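Local coordinates for protein putative sugar kinase PH1459 (PDB 3GBU) that probably phosphorylates a sugar such as fructose, using ATP, as a member of the PfkB carbohydrate kinase family, at residues V128-V133 against S155-D160; Y235-L240 against L278-R283; D13-E18 against E29-G34; A191-V196 against I214-K219. The protein carries 1 engineered substitution. All coordinates share one frame; numbering follows the deposited sequence.

Interaction 1 of 4, residues V128-V133 against S155-D160; sequences VNFGSV and SLIAFD
Phe159 reaches across to Phe130 and then along to Ser132. Its CG lies anti to the backbone N (chi1 -175°), which turns the ring back over the neighbouring strand. At the base, Phe159 CB comes near Phe130 CE2, and Phe159 CG near Phe130 CZ. Phe159 CD1 lies over one face of the Phe130 ring, 3.4 Å from Phe130 CZ. Phe159 CD1 is also 3.3 Å from Phe130 O. Phe159 CE1 passes Phe130 CE1 at 3.6 Å. At the tip, Phe159 CZ meets Ser132 CB at 3.4 Å. The ring planes of Phe130 and Phe159 are inclined at 37°. Ile157 CG2 is at the edge of the Phe130 ring, 3.6 Å from Phe130 CE2. Helices 140-151 and 172-185 pack on this aromatic side of the sheet. On the other side, Asn129 and Ala158 touch helix 245-259. Three backbone bonds join the parallel strands: Val128 N gives to Leu156 O (2.8 Å), Ala158 N to Val128 O, and Phe130 N to Ala158 O (3.0 Å). Asp160 OD2 forms a salt bridge with the ATP-binding Lys190, and OD1 accepts from Asn162 N. This is a beta-alpha-beta unit at the centre of the ribokinase-like fold.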
# COMPACT_ATOMS: atom_id res chain seq x y z
N VAL A 128 -12.46 -25.84 -10.15
CA VAL A 128 -11.58 -24.67 -10.20
C VAL A 128 -12.44 -23.44 -9.94
O VAL A 128 -13.39 -23.15 -10.65
CB VAL A 128 -10.87 -24.54 -11.56
CG1 VAL A 128 -10.01 -23.27 -11.59
CG2 VAL A 128 -9.97 -25.77 -11.79
N ASN A 129 -12.06 -22.72 -8.89
CA ASN A 129 -12.77 -21.53 -8.43
C ASN A 129 -12.02 -20.24 -8.77
O ASN A 129 -10.82 -20.12 -8.49
CB ASN A 129 -12.94 -21.68 -6.91
CG ASN A 129 -13.45 -20.43 -6.25
OD1 ASN A 129 -14.53 -19.96 -6.54
ND2 ASN A 129 -12.66 -19.90 -5.33
N PHE A 130 -12.69 -19.29 -9.40
CA PHE A 130 -12.04 -18.02 -9.73
C PHE A 130 -12.91 -16.82 -9.40
O PHE A 130 -14.13 -16.92 -9.39
CB PHE A 130 -11.56 -17.99 -11.20
CG PHE A 130 -12.65 -17.79 -12.23
CD1 PHE A 130 -12.73 -16.60 -12.95
CD2 PHE A 130 -13.52 -18.83 -12.55
CE1 PHE A 130 -13.68 -16.44 -13.98
CE2 PHE A 130 -14.47 -18.67 -13.58
CZ PHE A 130 -14.54 -17.48 -14.29
N GLY A 131 -12.25 -15.70 -9.07
CA GLY A 131 -12.97 -14.48 -8.72
C GLY A 131 -13.16 -13.48 -9.85
O GLY A 131 -12.49 -13.59 -10.88
N SER A 132 -14.05 -12.49 -9.67
CA SER A 132 -14.25 -11.48 -10.71
C SER A 132 -13.30 -10.31 -10.47
O SER A 132 -12.92 -9.61 -11.40
CB SER A 132 -15.71 -10.98 -10.73
OG SER A 132 -15.94 -9.93 -9.82
N VAL A 133 -12.89 -10.11 -9.22
CA VAL A 133 -11.97 -9.01 -8.90
C VAL A 133 -10.67 -9.11 -9.68
O VAL A 133 -10.17 -8.11 -10.19
CB VAL A 133 -11.65 -8.98 -7.38
CG1 VAL A 133 -10.45 -8.07 -7.11
CG2 VAL A 133 -12.85 -8.44 -6.62
N SER A 155 -12.75 -29.82 -15.69
CA SER A 155 -12.93 -29.56 -14.28
C SER A 155 -14.19 -28.72 -14.15
O SER A 155 -14.53 -27.98 -15.06
CB SER A 155 -11.75 -28.75 -13.72
OG SER A 155 -10.55 -29.49 -13.72
N LEU A 156 -14.89 -28.86 -13.03
CA LEU A 156 -16.08 -28.04 -12.83
C LEU A 156 -15.55 -26.63 -12.58
O LEU A 156 -14.53 -26.45 -11.90
CB LEU A 156 -16.88 -28.54 -11.63
CG LEU A 156 -17.55 -29.90 -11.82
CD1 LEU A 156 -18.26 -30.32 -10.54
CD2 LEU A 156 -18.54 -29.83 -12.99
N ILE A 157 -16.24 -25.64 -13.12
CA ILE A 157 -15.83 -24.26 -12.96
C ILE A 157 -16.76 -23.53 -12.00
O ILE A 157 -17.98 -23.57 -12.18
CB ILE A 157 -15.84 -23.54 -14.32
CG1 ILE A 157 -14.97 -24.31 -15.33
CG2 ILE A 157 -15.37 -22.10 -14.15
CD1 ILE A 157 -13.52 -24.48 -14.92
N ALA A 158 -16.20 -22.88 -10.99
CA ALA A 158 -17.01 -22.15 -10.01
C ALA A 158 -16.66 -20.67 -10.06
O ALA A 158 -15.48 -20.30 -10.06
CB ALA A 158 -16.77 -22.70 -8.60
N PHE A 159 -17.68 -19.82 -10.10
CA PHE A 159 -17.49 -18.39 -10.17
C PHE A 159 -18.33 -17.61 -9.18
O PHE A 159 -19.55 -17.72 -9.17
CB PHE A 159 -17.80 -17.90 -11.60
CG PHE A 159 -17.52 -16.44 -11.82
CD1 PHE A 159 -16.22 -15.94 -11.72
CD2 PHE A 159 -18.55 -15.55 -12.12
CE1 PHE A 159 -15.94 -14.59 -11.92
CE2 PHE A 159 -18.29 -14.20 -12.33
CZ PHE A 159 -16.98 -13.72 -12.23
N ASP A 160 -17.68 -16.82 -8.32
CA ASP A 160 -18.37 -15.97 -7.36
C ASP A 160 -18.37 -14.58 -7.99
O ASP A 160 -17.33 -13.93 -8.07
CB ASP A 160 -17.61 -15.93 -6.02
CG ASP A 160 -18.34 -15.09 -4.97
OD1 ASP A 160 -19.10 -14.17 -5.34
OD2 ASP A 160 -18.14 -15.33 -3.76

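Interaction 2 of 4, residues Y235-L240 against L278-R283; sequences YNVNPL and LSTQKR. With ATP (adenosine-5'-triphosphate), chain E.
Val237 and Pro239 lean on Thr280, and all three side chains border the adenine of ATP. Thr280 takes the central position. Its OG1 lies between the backbone N and the carbonyl carbon (chi1 66°), while CG2 points to the nucleotide. Thr280 CG2 sits over one adenine face, 4.2 Å from ATP C4. The hydroxyl turns back to the preceding helix and bonds to Ala277 O. Val237 crosses Thr280 at a slant. Val237 CG2 touches Thr280 OG1 at 3.7 Å and ATP N1 at 3.6 Å. The Pro239 ring lies alongside, with Pro239 CB 4.1 Å from Thr280 CB. Its far carbon, Pro239 CG, approaches ATP N6 at 3.5 Å from the same side of the base as the threonine. Further along, Leu240 turns away from the nucleotide. Its CG is anti to the backbone N (chi1 177°), and Leu240 CD2 comes to 3.2 Å from Gln281 O. The same branch reaches the Arg283 guanidinium at a slant. One backbone bond joins the segments, from Leu240 N to Thr280 O (2.8 Å). It is bent, with 142° at the hydrogen, and the donor is tilted out of the carbonyl plane. With a glycine in place of Thr280, the adenine face would probably lose its methyl cover and Ala277 O its hydroxyl partner. A type I turn runs from Ser279 to Lys282. The side-chain atoms that meet the base are carbons, so this wall probably holds adenine by shape and van der Waals contact.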
# COMPACT_ATOMS: atom_id res chain seq x y z
N TYR A 235 -29.56 -20.23 9.57
CA TYR A 235 -29.59 -20.89 10.87
C TYR A 235 -29.86 -19.79 11.87
O TYR A 235 -29.53 -18.63 11.62
CB TYR A 235 -28.23 -21.51 11.20
CG TYR A 235 -28.12 -22.97 10.88
CD1 TYR A 235 -28.68 -23.93 11.71
CD2 TYR A 235 -27.47 -23.39 9.73
CE1 TYR A 235 -28.58 -25.29 11.41
CE2 TYR A 235 -27.37 -24.73 9.41
CZ TYR A 235 -27.92 -25.68 10.24
OH TYR A 235 -27.79 -27.02 9.92
N ASN A 236 -30.46 -20.14 13.00
CA ASN A 236 -30.75 -19.14 14.01
C ASN A 236 -29.52 -18.96 14.90
O ASN A 236 -29.27 -19.75 15.81
CB ASN A 236 -31.97 -19.58 14.84
CG ASN A 236 -32.28 -18.62 15.97
OD1 ASN A 236 -32.11 -17.41 15.84
ND2 ASN A 236 -32.74 -19.16 17.08
N VAL A 237 -28.74 -17.92 14.62
CA VAL A 237 -27.54 -17.65 15.41
C VAL A 237 -27.37 -16.16 15.67
O VAL A 237 -27.98 -15.33 15.00
CB VAL A 237 -26.23 -18.13 14.71
CG1 VAL A 237 -26.40 -19.54 14.20
CG2 VAL A 237 -25.87 -17.19 13.57
N ASN A 238 -26.54 -15.85 16.65
CA ASN A 238 -26.23 -14.47 17.00
C ASN A 238 -24.84 -14.22 16.40
O ASN A 238 -23.83 -14.63 16.97
CB ASN A 238 -26.19 -14.31 18.52
CG ASN A 238 -25.94 -12.88 18.95
OD1 ASN A 238 -25.53 -12.62 20.07
ND2 ASN A 238 -26.20 -11.94 18.05
N PRO A 239 -24.79 -13.56 15.23
CA PRO A 239 -23.53 -13.26 14.54
C PRO A 239 -22.53 -12.41 15.30
O PRO A 239 -22.86 -11.37 15.85
CB PRO A 239 -24.00 -12.58 13.25
CG PRO A 239 -25.29 -11.95 13.64
CD PRO A 239 -25.94 -13.04 14.47
N LEU A 240 -21.28 -12.88 15.33
CA LEU A 240 -20.21 -12.15 15.99
C LEU A 240 -19.46 -11.33 14.93
O LEU A 240 -19.12 -10.17 15.15
CB LEU A 240 -19.24 -13.13 16.66
CG LEU A 240 -18.03 -12.48 17.34
CD1 LEU A 240 -18.48 -11.74 18.61
CD2 LEU A 240 -16.97 -13.53 17.68
N LEU A 278 -21.87 -20.98 11.51
CA LEU A 278 -20.78 -21.11 12.47
C LEU A 278 -19.61 -20.18 12.20
O LEU A 278 -18.93 -19.74 13.13
CB LEU A 278 -20.29 -22.56 12.53
CG LEU A 278 -21.26 -23.54 13.21
CD1 LEU A 278 -20.74 -24.95 13.09
CD2 LEU A 278 -21.42 -23.16 14.68
N SER A 279 -19.38 -19.85 10.93
CA SER A 279 -18.28 -18.96 10.59
C SER A 279 -18.53 -17.56 11.17
O SER A 279 -17.59 -16.82 11.44
CB SER A 279 -18.09 -18.86 9.07
OG SER A 279 -19.04 -17.98 8.49
N THR A 280 -19.81 -17.21 11.36
CA THR A 280 -20.14 -15.90 11.92
C THR A 280 -19.67 -15.76 13.37
O THR A 280 -19.72 -14.67 13.94
CB THR A 280 -21.66 -15.62 11.92
OG1 THR A 280 -22.30 -16.54 12.82
CG2 THR A 280 -22.23 -15.79 10.52
N GLN A 281 -19.23 -16.87 13.95
CA GLN A 281 -18.75 -16.88 15.33
C GLN A 281 -17.23 -16.63 15.41
O GLN A 281 -16.68 -16.53 16.51
CB GLN A 281 -19.08 -18.22 15.99
CG GLN A 281 -20.56 -18.58 15.98
CD GLN A 281 -21.42 -17.53 16.66
OE1 GLN A 281 -22.17 -16.80 16.01
NE2 GLN A 281 -21.30 -17.45 17.98
N LYS A 282 -16.57 -16.55 14.26
CA LYS A 282 -15.11 -16.32 14.21
C LYS A 282 -14.83 -14.97 13.56
O LYS A 282 -15.59 -14.52 12.71
CB LYS A 282 -14.43 -17.43 13.40
CG LYS A 282 -14.68 -18.83 13.93
CD LYS A 282 -14.28 -19.89 12.92
CE LYS A 282 -14.46 -21.29 13.47
NZ LYS A 282 -13.60 -21.53 14.68
N ARG A 283 -13.73 -14.33 13.93
CA ARG A 283 -13.42 -13.03 13.34
C ARG A 283 -12.50 -13.10 12.12
O ARG A 283 -11.73 -14.05 11.96
CB ARG A 283 -12.81 -12.09 14.39
CG ARG A 283 -13.75 -10.97 14.82
CD ARG A 283 -13.02 -9.80 15.49
NE ARG A 283 -12.59 -10.08 16.86
CZ ARG A 283 -13.43 -10.28 17.88
NH1 ARG A 283 -14.74 -10.24 17.69
NH2 ARG A 283 -12.94 -10.51 19.10
PG ATP E . -20.50 -10.32 0.07
O1G ATP E . -21.28 -9.10 -0.36
O2G ATP E . -19.24 -10.50 -0.74
O3G ATP E . -20.26 -10.33 1.58
PB ATP E . -21.84 -12.89 0.57
O1B ATP E . -22.28 -14.04 -0.31
O2B ATP E . -20.66 -13.03 1.48
O3B ATP E . -21.49 -11.55 -0.28
PA ATP E . -23.41 -12.85 3.02
O1A ATP E . -22.16 -12.72 3.88
O2A ATP E . -24.64 -12.11 3.44
O3A ATP E . -23.12 -12.45 1.46
O5' ATP E . -23.78 -14.41 2.83
C5' ATP E . -22.94 -15.48 3.25
C4' ATP E . -23.84 -16.55 3.86
O4' ATP E . -23.51 -16.61 5.26
C3' ATP E . -25.33 -16.23 3.86
O3' ATP E . -26.00 -16.68 2.70
C2' ATP E . -25.84 -16.87 5.10
O2' ATP E . -26.26 -18.22 4.91
C1' ATP E . -24.67 -16.79 6.06
N9 ATP E . -24.95 -15.62 6.96
C8 ATP E . -24.61 -14.31 6.81
N7 ATP E . -25.05 -13.55 7.86
C5 ATP E . -25.69 -14.38 8.70
C6 ATP E . -26.39 -14.28 10.00
N6 ATP E . -26.51 -13.10 10.62
N1 ATP E . -26.92 -15.43 10.55
C2 ATP E . -26.82 -16.65 9.95
N3 ATP E . -26.19 -16.81 8.77
C4 ATP E . -25.61 -15.75 8.11

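Interaction 3 of 4, residues D13-E18 against E29-G34; sequences DLISVE and EKHPGG
Asp13 and Ile15 pair with His31 and Glu29 through four antiparallel backbone hydrogen bonds. Asp13 N gives to His31 O at 2.8 Å, and His31 N returns to Asp13 O at 3.0 Å. Ile15 and Glu29 exchange a second pair. Between them Leu14 faces Lys30 as a non-hydrogen-bonded pair, and Lys30 CA approaches Asp13 O at 3.3 Å in a CA-H...O contact. The van der Waals contacts are few. Ile15 CD1 touches His31 CD2 at 3.6 Å, the two side chains crossing at about a right angle. Leu14 CD2 meets Lys30 CB on the opposite face. Among polar side chains, His31 NE2 bonds to Glu29 OE1 at 2.7 Å. The bond is straight (171°) and lies in the imidazole plane, but meets the carboxylate from above its own plane. A water links Asp13 OD2 (2.9 Å) to Gly34 N (3.0 Å). Gly33 CA lies 3.5 Å from Asp13 OD2. Lys30 NZ bonds to Val25 O and Lys23 O of the second subunit, and Glu29 extends the sheet into that chain. This edge of the small sheet thus takes part in the contact with the second subunit. The Glu29 carboxylate fixes the rotation of the imidazole and would probably make it easier to protonate.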
# COMPACT_ATOMS: atom_id res chain seq x y z
N ASP A 13 -4.76 -7.32 3.69
CA ASP A 13 -5.86 -6.45 4.10
C ASP A 13 -5.31 -5.63 5.28
O ASP A 13 -4.82 -6.20 6.26
CB ASP A 13 -7.07 -7.24 4.61
CG ASP A 13 -7.93 -7.81 3.50
OD1 ASP A 13 -7.87 -7.31 2.37
OD2 ASP A 13 -8.70 -8.76 3.77
N LEU A 14 -5.38 -4.31 5.19
CA LEU A 14 -4.94 -3.45 6.28
C LEU A 14 -6.28 -2.99 6.86
O LEU A 14 -6.94 -2.08 6.34
CB LEU A 14 -4.11 -2.29 5.73
CG LEU A 14 -2.82 -2.91 5.15
CD1 LEU A 14 -2.23 -2.03 4.07
CD2 LEU A 14 -1.84 -3.16 6.26
N ILE A 15 -6.68 -3.67 7.92
CA ILE A 15 -7.96 -3.44 8.56
C ILE A 15 -7.95 -2.38 9.65
O ILE A 15 -7.21 -2.49 10.63
CB ILE A 15 -8.48 -4.79 9.14
CG1 ILE A 15 -8.53 -5.82 8.00
CG2 ILE A 15 -9.85 -4.60 9.78
CD1 ILE A 15 -8.98 -7.21 8.42
N SER A 16 -8.76 -1.35 9.46
CA SER A 16 -8.88 -0.26 10.44
C SER A 16 -9.26 -0.88 11.79
O SER A 16 -10.25 -1.59 11.88
CB SER A 16 -9.97 0.71 10.01
OG SER A 16 -9.65 1.35 8.79
N VAL A 17 -8.47 -0.61 12.83
CA VAL A 17 -8.79 -1.18 14.14
C VAL A 17 -9.89 -0.38 14.83
O VAL A 17 -10.54 -0.87 15.75
CB VAL A 17 -7.57 -1.22 15.09
CG1 VAL A 17 -6.42 -1.95 14.42
CG2 VAL A 17 -7.16 0.18 15.48
N GLU A 18 -10.09 0.86 14.40
CA GLU A 18 -11.12 1.70 14.99
C GLU A 18 -12.11 2.19 13.94
O GLU A 18 -11.86 2.09 12.74
CB GLU A 18 -10.48 2.89 15.69
CG GLU A 18 -9.52 3.68 14.83
CD GLU A 18 -8.38 4.27 15.64
OE1 GLU A 18 -8.66 5.02 16.60
OE2 GLU A 18 -7.21 3.97 15.31
N GLU A 29 -4.43 -3.20 11.18
CA GLU A 29 -3.96 -4.53 11.52
C GLU A 29 -3.88 -5.31 10.20
O GLU A 29 -4.85 -5.35 9.44
CB GLU A 29 -4.97 -5.17 12.49
CG GLU A 29 -4.55 -6.49 13.09
CD GLU A 29 -5.59 -7.04 14.09
OE1 GLU A 29 -6.77 -7.24 13.69
OE2 GLU A 29 -5.21 -7.26 15.26
N LYS A 30 -2.74 -5.92 9.92
CA LYS A 30 -2.59 -6.64 8.66
C LYS A 30 -2.98 -8.12 8.76
O LYS A 30 -2.64 -8.80 9.73
CB LYS A 30 -1.16 -6.49 8.11
CG LYS A 30 -0.18 -7.59 8.45
CD LYS A 30 1.13 -7.37 7.65
CE LYS A 30 1.96 -8.64 7.54
NZ LYS A 30 2.34 -9.19 8.86
N HIS A 31 -3.73 -8.58 7.76
CA HIS A 31 -4.20 -9.96 7.68
C HIS A 31 -4.23 -10.41 6.23
O HIS A 31 -4.22 -9.58 5.32
CB HIS A 31 -5.62 -10.09 8.24
CG HIS A 31 -5.74 -9.74 9.69
ND1 HIS A 31 -5.32 -10.58 10.70
CD2 HIS A 31 -6.21 -8.62 10.29
CE1 HIS A 31 -5.52 -9.99 11.87
NE2 HIS A 31 -6.06 -8.80 11.65
N PRO A 32 -4.27 -11.73 6.00
CA PRO A 32 -4.32 -12.24 4.62
C PRO A 32 -5.72 -12.02 4.06
O PRO A 32 -6.71 -12.20 4.78
CB PRO A 32 -4.00 -13.73 4.79
CG PRO A 32 -3.29 -13.81 6.12
CD PRO A 32 -4.04 -12.81 6.96
N GLY A 33 -5.81 -11.63 2.79
CA GLY A 33 -7.11 -11.40 2.18
C GLY A 33 -7.19 -11.84 0.73
O GLY A 33 -6.19 -12.26 0.13
N GLY A 34 -8.38 -11.72 0.14
CA GLY A 34 -8.58 -12.12 -1.24
C GLY A 34 -9.55 -13.28 -1.28
O GLY A 34 -9.23 -14.37 -0.80
O HOH W 1 -8.22 -9.98 5.95
O HOH W 2 -10.27 -10.47 2.09

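Interaction 4 of 4, residues A191-V196 against I214-K219; sequences ASEEEV and ITLGPK. With ATP (adenosine-5'-triphosphate), chain E.
The Glu193 carboxylate carries Leu216 CD2 over one face, 3.9 Å from Glu193 CD. The Glu195 carboxylate is met from above its plane by Ser192 N, which bonds to Glu195 OE1 at 2.9 Å. Its other oxygen bonds to Leu163 N. The third flat group is the adenine of ATP. Pro218 lies over one of its faces, with Pro218 CA 3.8 Å from ATP N7. Behind these groups the backbones pair in parallel. Thr215 N gives to Ala191 O at 2.8 Å, and Glu193 N gives to Thr215 O at 2.9 Å. The second bond ties the first turn of the helix to the neighbouring strand. Ile214 fills the angle between strand and helix. Its CG1 is anti to the carbonyl carbon (chi1 -54°), and Ile214 CD1 presses on Val196 CG2 at 3.4 Å, a tight fit. Its CG2 branch lies near Glu193 N. With an alanine here, a gap would probably open under Val196, and the helix would lose part of its apolar contact with the strand. On the opposite side of the sheet Thr215, an ATP-binding residue, has Thr215 OG1 3.3 Å from ATP O1B. Glu195 N bonds back to Ser192 OG, so Ser192 and Glu195 form a capping box, with Ser192 as N-cap. The contact joins elements of a beta-alpha-beta unit, strand 188-192, helix 193-200 and strand 211-215. The nucleotide lies at the C-terminal end of its parallel strands, as in other ribokinase-like folds.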
# COMPACT_ATOMS: atom_id res chain seq x y z
N ALA A 191 -23.79 -15.62 -6.20
CA ALA A 191 -24.03 -14.19 -6.28
C ALA A 191 -25.07 -13.75 -5.29
O ALA A 191 -25.93 -14.53 -4.89
CB ALA A 191 -24.47 -13.82 -7.69
N SER A 192 -24.99 -12.49 -4.87
CA SER A 192 -25.96 -11.95 -3.95
C SER A 192 -27.18 -11.54 -4.78
O SER A 192 -27.06 -11.31 -5.98
CB SER A 192 -25.40 -10.72 -3.24
OG SER A 192 -25.31 -9.62 -4.12
N GLU A 193 -28.34 -11.45 -4.14
CA GLU A 193 -29.55 -11.07 -4.85
C GLU A 193 -29.30 -9.71 -5.51
O GLU A 193 -29.71 -9.47 -6.64
CB GLU A 193 -30.73 -10.95 -3.88
CG GLU A 193 -32.08 -10.86 -4.57
CD GLU A 193 -33.20 -10.48 -3.63
OE1 GLU A 193 -34.36 -10.84 -3.92
OE2 GLU A 193 -32.93 -9.81 -2.60
N GLU A 194 -28.62 -8.84 -4.78
CA GLU A 194 -28.30 -7.52 -5.27
C GLU A 194 -27.50 -7.58 -6.58
O GLU A 194 -27.74 -6.80 -7.50
CB GLU A 194 -27.52 -6.75 -4.21
CG GLU A 194 -27.28 -5.30 -4.55
CD GLU A 194 -26.61 -4.55 -3.42
OE1 GLU A 194 -27.23 -4.43 -2.34
OE2 GLU A 194 -25.46 -4.09 -3.60
N GLU A 195 -26.55 -8.52 -6.66
CA GLU A 195 -25.74 -8.66 -7.86
C GLU A 195 -26.57 -9.24 -8.99
O GLU A 195 -26.41 -8.86 -10.16
CB GLU A 195 -24.52 -9.54 -7.57
CG GLU A 195 -23.62 -8.94 -6.48
CD GLU A 195 -22.52 -9.88 -6.04
OE1 GLU A 195 -22.74 -11.11 -6.07
OE2 GLU A 195 -21.45 -9.38 -5.63
N VAL A 196 -27.47 -10.16 -8.65
CA VAL A 196 -28.34 -10.77 -9.65
C VAL A 196 -29.23 -9.71 -10.30
O VAL A 196 -29.42 -9.72 -11.51
CB VAL A 196 -29.25 -11.84 -9.03
CG1 VAL A 196 -30.28 -12.31 -10.07
CG2 VAL A 196 -28.42 -13.01 -8.54
N ILE A 214 -27.88 -18.17 -4.88
CA ILE A 214 -28.13 -16.74 -4.71
C ILE A 214 -28.23 -16.47 -3.21
O ILE A 214 -29.07 -17.06 -2.53
CB ILE A 214 -29.45 -16.31 -5.36
CG1 ILE A 214 -29.49 -16.73 -6.84
CG2 ILE A 214 -29.61 -14.81 -5.23
CD1 ILE A 214 -28.32 -16.25 -7.64
N THR A 215 -27.37 -15.59 -2.70
CA THR A 215 -27.40 -15.28 -1.28
C THR A 215 -28.32 -14.12 -0.97
O THR A 215 -28.43 -13.16 -1.74
CB THR A 215 -25.96 -15.00 -0.72
OG1 THR A 215 -25.38 -13.86 -1.38
CG2 THR A 215 -25.08 -16.21 -0.94
N LEU A 216 -29.00 -14.21 0.17
CA LEU A 216 -29.94 -13.19 0.59
C LEU A 216 -29.45 -12.59 1.91
O LEU A 216 -30.23 -12.07 2.70
CB LEU A 216 -31.32 -13.81 0.77
CG LEU A 216 -31.78 -14.58 -0.47
CD1 LEU A 216 -33.00 -15.43 -0.16
CD2 LEU A 216 -32.06 -13.59 -1.59
N GLY A 217 -28.14 -12.67 2.13
CA GLY A 217 -27.55 -12.13 3.34
C GLY A 217 -27.94 -12.89 4.58
O GLY A 217 -27.94 -14.13 4.60
N PRO A 218 -28.28 -12.18 5.67
CA PRO A 218 -28.68 -12.82 6.92
C PRO A 218 -29.96 -13.64 6.81
O PRO A 218 -30.28 -14.42 7.71
CB PRO A 218 -28.80 -11.65 7.89
CG PRO A 218 -29.20 -10.52 6.99
CD PRO A 218 -28.30 -10.71 5.80
N LYS A 219 -30.71 -13.46 5.72
CA LYS A 219 -31.95 -14.20 5.53
C LYS A 219 -31.73 -15.59 4.93
O LYS A 219 -32.68 -16.34 4.71
CB LYS A 219 -32.92 -13.42 4.63
CG LYS A 219 -33.74 -12.37 5.35
CD LYS A 219 -33.37 -10.96 4.90
CE LYS A 219 -31.95 -10.60 5.27
NZ LYS A 219 -31.63 -9.21 4.85
PG ATP E . -20.50 -10.32 0.07
O1G ATP E . -21.28 -9.10 -0.36
O2G ATP E . -19.24 -10.50 -0.74
O3G ATP E . -20.26 -10.33 1.58
PB ATP E . -21.84 -12.89 0.57
O1B ATP E . -22.28 -14.04 -0.31
O2B ATP E . -20.66 -13.03 1.48
O3B ATP E . -21.49 -11.55 -0.28
PA ATP E . -23.41 -12.85 3.02
O1A ATP E . -22.16 -12.72 3.88
O2A ATP E . -24.64 -12.11 3.44
O3A ATP E . -23.12 -12.45 1.46
O5' ATP E . -23.78 -14.41 2.83
C5' ATP E . -22.94 -15.48 3.25
C4' ATP E . -23.84 -16.55 3.86
O4' ATP E . -23.51 -16.61 5.26
C3' ATP E . -25.33 -16.23 3.86
O3' ATP E . -26.00 -16.68 2.70
C2' ATP E . -25.84 -16.87 5.10
O2' ATP E . -26.26 -18.22 4.91
C1' ATP E . -24.67 -16.79 6.06
N9 ATP E . -24.95 -15.62 6.96
C8 ATP E . -24.61 -14.31 6.81
N7 ATP E . -25.05 -13.55 7.86
C5 ATP E . -25.69 -14.38 8.70
C6 ATP E . -26.39 -14.28 10.00
N6 ATP E . -26.51 -13.10 10.62
N1 ATP E . -26.92 -15.43 10.55
C2 ATP E . -26.82 -16.65 9.95
N3 ATP E . -26.19 -16.81 8.77
C4 ATP E . -25.61 -15.75 8.11

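Interaction 1 is the buried one, its centre about 8 Å from the chain centre. Interaction 2 is a surface contact, and interactions 3 and 4 are partly buried. Interactions 1 and 4 belong to the same large sheet, where strands 156-160 and 188-192 are neighbours. Both are parallel pairs, but the first packs aromatic rings and the second adds helix capping. Interaction 3 lies in the separate small sheet, pairs antiparallel and borders the second subunit. Its side-chain chemistry is more polar. Interaction 2 joins loop to helix end, with a single backbone bond. Interactions 2 and 4 both touch ATP and cover opposite faces of the adenine, although their centres are about 18 Å apart.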